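Side-chain contacts in alcohol oxidase (Myceliophthora thermophila, PDB 6F74), which binds FAD and probably acts as a VAO-type flavoprotein oxidase of the oxygen-dependent FAD-linked oxidoreductase family: residues C38-N42 against S43-A47; P572-I575 against F576-R579. All blocks are in the same frame, centred on the assembly; numbering follows the deposited sequence.

Contact 1. Residues C38-N42 against S43-A47; sequences CWPDN and SVWEA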
loop_
_atom_site.group_PDB
_atom_site.type_symbol
_atom_site.label_atom_id
_atom_site.label_comp_id
_atom_site.label_asym_id
_atom_site.label_seq_id
_atom_site.Cartn_x
_atom_site.Cartn_y
_atom_site.Cartn_z
ATOM N N CYS A 38 8.519 20.744 27.876
ATOM C CA CYS A 38 9.667 20.362 27.037
ATOM C C CYS A 38 9.584 20.774 25.550
ATOM O O CYS A 38 10.583 20.752 24.825
ATOM C CB CYS A 38 9.912 18.841 27.152
ATOM S SG CYS A 38 8.476 17.823 26.786
ATOM N N TRP A 39 8.394 21.122 25.085
ATOM C CA TRP A 39 8.183 21.473 23.681
ATOM C C TRP A 39 8.906 22.770 23.393
ATOM O O TRP A 39 8.755 23.711 24.140
ATOM C CB TRP A 39 6.688 21.602 23.385
ATOM C CG TRP A 39 6.334 21.768 21.940
ATOM C CD1 TRP A 39 5.972 22.918 21.321
ATOM C CD2 TRP A 39 6.277 20.730 20.938
ATOM N NE1 TRP A 39 5.707 22.686 19.996
ATOM C CE2 TRP A 39 5.893 21.353 19.727
ATOM C CE3 TRP A 39 6.529 19.342 20.949
ATOM C CZ2 TRP A 39 5.744 20.645 18.533
ATOM C CZ3 TRP A 39 6.386 18.627 19.772
ATOM C CH2 TRP A 39 6.000 19.282 18.563
ATOM N N PRO A 40 9.707 22.831 22.315
ATOM C CA PRO A 40 10.394 24.090 21.988
ATOM C C PRO A 40 9.433 25.270 21.779
ATOM O O PRO A 40 8.381 25.079 21.173
ATOM C CB PRO A 40 11.138 23.759 20.690
ATOM C CG PRO A 40 11.206 22.281 20.629
ATOM C CD PRO A 40 9.976 21.783 21.322
ATOM N N ASP A 41 9.794 26.457 22.289
ATOM C CA ASP A 41 8.927 27.650 22.184
ATOM C C ASP A 41 9.020 28.265 20.787
ATOM O O ASP A 41 9.804 27.804 19.959
ATOM C CB ASP A 41 9.221 28.690 23.302
ATOM C CG ASP A 41 10.585 29.357 23.178
ATOM O OD1 ASP A 41 11.276 29.190 22.161
ATOM O OD2 ASP A 41 10.962 30.071 24.111
ATOM N N ASN A 42 8.225 29.294 20.518
ATOM C CA ASN A 42 8.124 29.826 19.168
ATOM C C ASN A 42 9.480 30.276 18.599
ATOM O O ASN A 42 9.765 30.034 17.432
ATOM C CB ASN A 42 7.062 30.936 19.081
ATOM C CG ASN A 42 5.631 30.432 19.388
ATOM O OD1 ASN A 42 4.876 31.109 20.083
ATOM N ND2 ASN A 42 5.241 29.253 18.856
ATOM N N SER A 43 10.340 30.863 19.436
ATOM C CA SER A 43 11.651 31.340 18.979
ATOM C C SER A 43 12.550 30.201 18.467
ATOM O O SER A 43 13.294 30.364 17.486
ATOM C CB SER A 43 12.354 32.115 20.100
ATOM O OG SER A 43 12.765 31.231 21.137
ATOM N N VAL A 44 12.473 29.040 19.121
ATOM C CA VAL A 44 13.282 27.886 18.728
ATOM C C VAL A 44 12.826 27.374 17.366
ATOM O O VAL A 44 13.650 27.105 16.506
ATOM C CB VAL A 44 13.264 26.763 19.803
ATOM C CG1 VAL A 44 13.977 25.485 19.304
ATOM C CG2 VAL A 44 13.914 27.275 21.088
ATOM N N TRP A 45 11.519 27.258 17.167
ATOM C CA TRP A 45 10.973 26.835 15.874
ATOM C C TRP A 45 11.321 27.813 14.765
ATOM O O TRP A 45 11.657 27.400 13.636
ATOM C CB TRP A 45 9.458 26.632 15.951
ATOM C CG TRP A 45 9.049 25.415 16.761
ATOM C CD1 TRP A 45 8.479 25.414 17.990
ATOM C CD2 TRP A 45 9.167 24.045 16.376
ATOM N NE1 TRP A 45 8.236 24.124 18.415
ATOM C CE2 TRP A 45 8.647 23.260 17.434
ATOM C CE3 TRP A 45 9.657 23.389 15.233
ATOM C CZ2 TRP A 45 8.622 21.860 17.392
ATOM C CZ3 TRP A 45 9.614 21.999 15.190
ATOM C CH2 TRP A 45 9.099 21.255 16.271
ATOM N N GLU A 46 11.243 29.114 15.076
ATOM C CA GLU A 46 11.556 30.146 14.109
ATOM C C GLU A 46 13.044 30.098 13.674
ATOM O O GLU A 46 13.354 30.173 12.488
ATOM C CB GLU A 46 11.191 31.495 14.717
ATOM C CG GLU A 46 11.346 32.734 13.827
ATOM C CD GLU A 46 10.847 33.982 14.538
ATOM O OE1 GLU A 46 9.885 33.835 15.379
ATOM O OE2 GLU A 46 11.409 35.106 14.303
ATOM N N ALA A 47 13.941 29.917 14.641
ATOM C CA ALA A 47 15.374 29.723 14.348
ATOM C C ALA A 47 15.636 28.463 13.501
ATOM O O ALA A 47 16.536 28.441 12.663
ATOM C CB ALA A 47 16.188 29.674 15.640
#
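Trp45 places its CZ2 above the rim of one face of the Trp39 ring, 3.3 Å from Trp39 CZ2, the two side chains crossing at about a right angle. The five-membered rings have centroids 5.0 Å apart and planes inclined at 40°, an oblique meeting. The same Trp39 face also carries Pro40 CD. Pro40 is wedged in turn against the second indole: Pro40 CB makes an off-centre CH-pi contact with the Trp45 five-membered ring, 4.2 Å from its centroid, and packs against Val44 CG1 at 3.6 Å. Trp39 reaches this position because its CG lies anti to the backbone N (chi1 -172°). Asp41 is the N-cap of helix 42-52. Asp41 OD1 accepts from Ser43 OG at 2.7 Å, on the syn side but 31° out of the carboxylate plane, and from Val44 N at 3.3 Å, nearly along the C-O axis. Two donors thus grip one oxygen and fix the turn of the carboxylate, and the amide of Val44, together with the helix N-terminus, would probably stabilise its negative charge. One turn on, Glu46 N donates to Asn42 O at 2.9 Å, a regular helical bond. Replacing Trp45 with an alanine would probably leave the Trp39 face and the Pro40 ring without their shared partner and open a gap beside the helix start. Beyond the two segments, Trp45 stacks on Tyr128 of strand 128-131 and meets Phe144 of helix 135-147, while Trp39 and Trp45 both touch Ile150 in the loop after that helix.

Contact 2. Residues P572-I575 against F576-R579; sequences PDNI and FFCR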
loop_
_atom_site.group_PDB
_atom_site.type_symbol
_atom_site.label_atom_id
_atom_site.label_comp_id
_atom_site.label_asym_id
_atom_site.label_seq_id
_atom_site.Cartn_x
_atom_site.Cartn_y
_atom_site.Cartn_z
ATOM N N PRO A 572 18.469 1.605 17.267
ATOM C CA PRO A 572 18.259 1.162 18.643
ATOM C C PRO A 572 17.274 2.010 19.466
ATOM O O PRO A 572 16.651 1.498 20.395
ATOM C CB PRO A 572 19.668 1.186 19.268
ATOM C CG PRO A 572 20.535 1.942 18.333
ATOM C CD PRO A 572 19.875 1.940 16.992
ATOM N N ASP A 573 17.170 3.292 19.148
ATOM C CA ASP A 573 16.312 4.228 19.906
ATOM C C ASP A 573 14.926 4.358 19.320
ATOM O O ASP A 573 14.055 4.997 19.915
ATOM C CB ASP A 573 16.971 5.607 20.024
ATOM C CG ASP A 573 18.262 5.565 20.778
ATOM O OD1 ASP A 573 18.365 4.704 21.652
ATOM O OD2 ASP A 573 19.189 6.358 20.487
ATOM N N ASN A 574 14.726 3.730 18.161
ATOM C CA ASN A 574 13.448 3.718 17.464
ATOM C C ASN A 574 13.014 5.133 17.107
ATOM O O ASN A 574 11.851 5.538 17.324
ATOM C CB ASN A 574 12.382 2.979 18.253
ATOM C CG ASN A 574 11.385 2.281 17.368
ATOM O OD1 ASN A 574 11.224 2.646 16.214
ATOM N ND2 ASN A 574 10.751 1.214 17.888
ATOM N N ILE A 575 13.968 5.866 16.537
ATOM C CA ILE A 575 13.725 7.185 16.031
ATOM C C ILE A 575 12.693 7.144 14.912
ATOM O O ILE A 575 11.962 8.124 14.723
ATOM C CB ILE A 575 15.055 7.865 15.558
ATOM C CG1 ILE A 575 16.081 7.933 16.700
ATOM C CG2 ILE A 575 14.813 9.260 14.996
ATOM C CD1 ILE A 575 15.567 8.530 18.000
ATOM N N PHE A 576 12.610 6.010 14.201
ATOM C CA PHE A 576 11.703 5.871 13.092
ATOM C C PHE A 576 10.482 5.026 13.393
ATOM O O PHE A 576 9.922 4.397 12.482
ATOM C CB PHE A 576 12.463 5.323 11.885
ATOM C CG PHE A 576 13.706 6.100 11.545
ATOM C CD1 PHE A 576 13.641 7.462 11.349
ATOM C CD2 PHE A 576 14.916 5.462 11.365
ATOM C CE1 PHE A 576 14.783 8.190 11.006
ATOM C CE2 PHE A 576 16.063 6.179 11.058
ATOM C CZ PHE A 576 15.992 7.549 10.859
ATOM N N PHE A 577 10.040 5.047 14.651
ATOM C CA PHE A 577 8.842 4.336 15.076
ATOM C C PHE A 577 7.708 4.534 14.096
ATOM O O PHE A 577 7.432 5.656 13.691
ATOM C CB PHE A 577 8.343 4.776 16.451
ATOM C CG PHE A 577 7.046 4.128 16.848
ATOM C CD1 PHE A 577 7.038 2.864 17.466
ATOM C CD2 PHE A 577 5.840 4.716 16.547
ATOM C CE1 PHE A 577 5.857 2.244 17.804
ATOM C CE2 PHE A 577 4.646 4.091 16.868
ATOM C CZ PHE A 577 4.660 2.848 17.489
ATOM N N CYS A 578 7.087 3.438 13.689
ATOM C CA CYS A 578 5.782 3.510 13.069
ATOM C C CYS A 578 4.911 2.357 13.533
ATOM O O CYS A 578 5.398 1.291 13.952
ATOM C CB CYS A 578 5.835 3.625 11.535
ATOM S SG CYS A 578 7.096 2.618 10.726
ATOM N N ARG A 579 3.615 2.637 13.512
ATOM C CA ARG A 579 2.553 1.722 13.941
ATOM C C ARG A 579 2.603 0.393 13.156
ATOM O O ARG A 579 2.610 0.428 11.950
ATOM C CB ARG A 579 1.217 2.439 13.666
ATOM C CG ARG A 579 0.086 1.791 14.360
ATOM C CD ARG A 579 -1.232 2.505 14.140
ATOM N NE ARG A 579 -2.242 1.492 14.453
ATOM C CZ ARG A 579 -2.754 0.619 13.582
ATOM N NH1 ARG A 579 -2.447 0.640 12.264
ATOM N NH2 ARG A 579 -3.609 -0.271 14.035
#
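A type I beta turn from Asn574 to Phe577, in the loop that follows helix 560-570, forms this contact. Its closing bond runs from Phe577 N to Asn574 O at 3.3 Å with an N-H...O angle of 147°; the donor stands well above the carbonyl plane. The Asn574 side chain crosses that of Phe577 at a slant: Asn574 OD1 is 3.6 Å from Phe577 CB, and Asn574 ND2 sits 4.1 Å from Phe577 CD1, at the ring edge and near its plane. Amide and ring planes are 56° apart. The amide's orientation is probably set mainly by the bond that OD1 accepts from Lys567 NZ; ND2 donates to a glycerol that probably comes from the crystallisation liquor. The turn belongs to the berberine-like family region, where Asp571 receives the amides of Ile575 and Phe576 on its two carboxylate oxygens. Ile575 CB lies over one face of the Phe576 ring, and Ile575 CG2 reaches Phe576 CE1 at 4.1 Å. With CG anti to its carbonyl carbon (chi1 -52°), Phe576 folds its ring back beside its own N; both this ring and Ile575 pack on Leu142 of helix 135-147.

In the fold
Contacts 1 and 2 are separate local motifs, far apart along the chain; their centres are 23 Å apart and their nearest atoms about 13 Å, with no touch. Both nevertheless border helix 135-147, which thus relates the start of helix 42-52 to the turn after helix 560-570. They lie at different distances from the chain centre, contact 1 being centred about 35 Å from it and contact 2 about 20 Å. Of the two, contact 2 is the one near the cofactor: the Phe576 side chain is about 7 Å from FAD and about 5 Å from that of the FAD-binding residue Thr154, while Cys578, disulfide-bonded to Cys581, touches FAD.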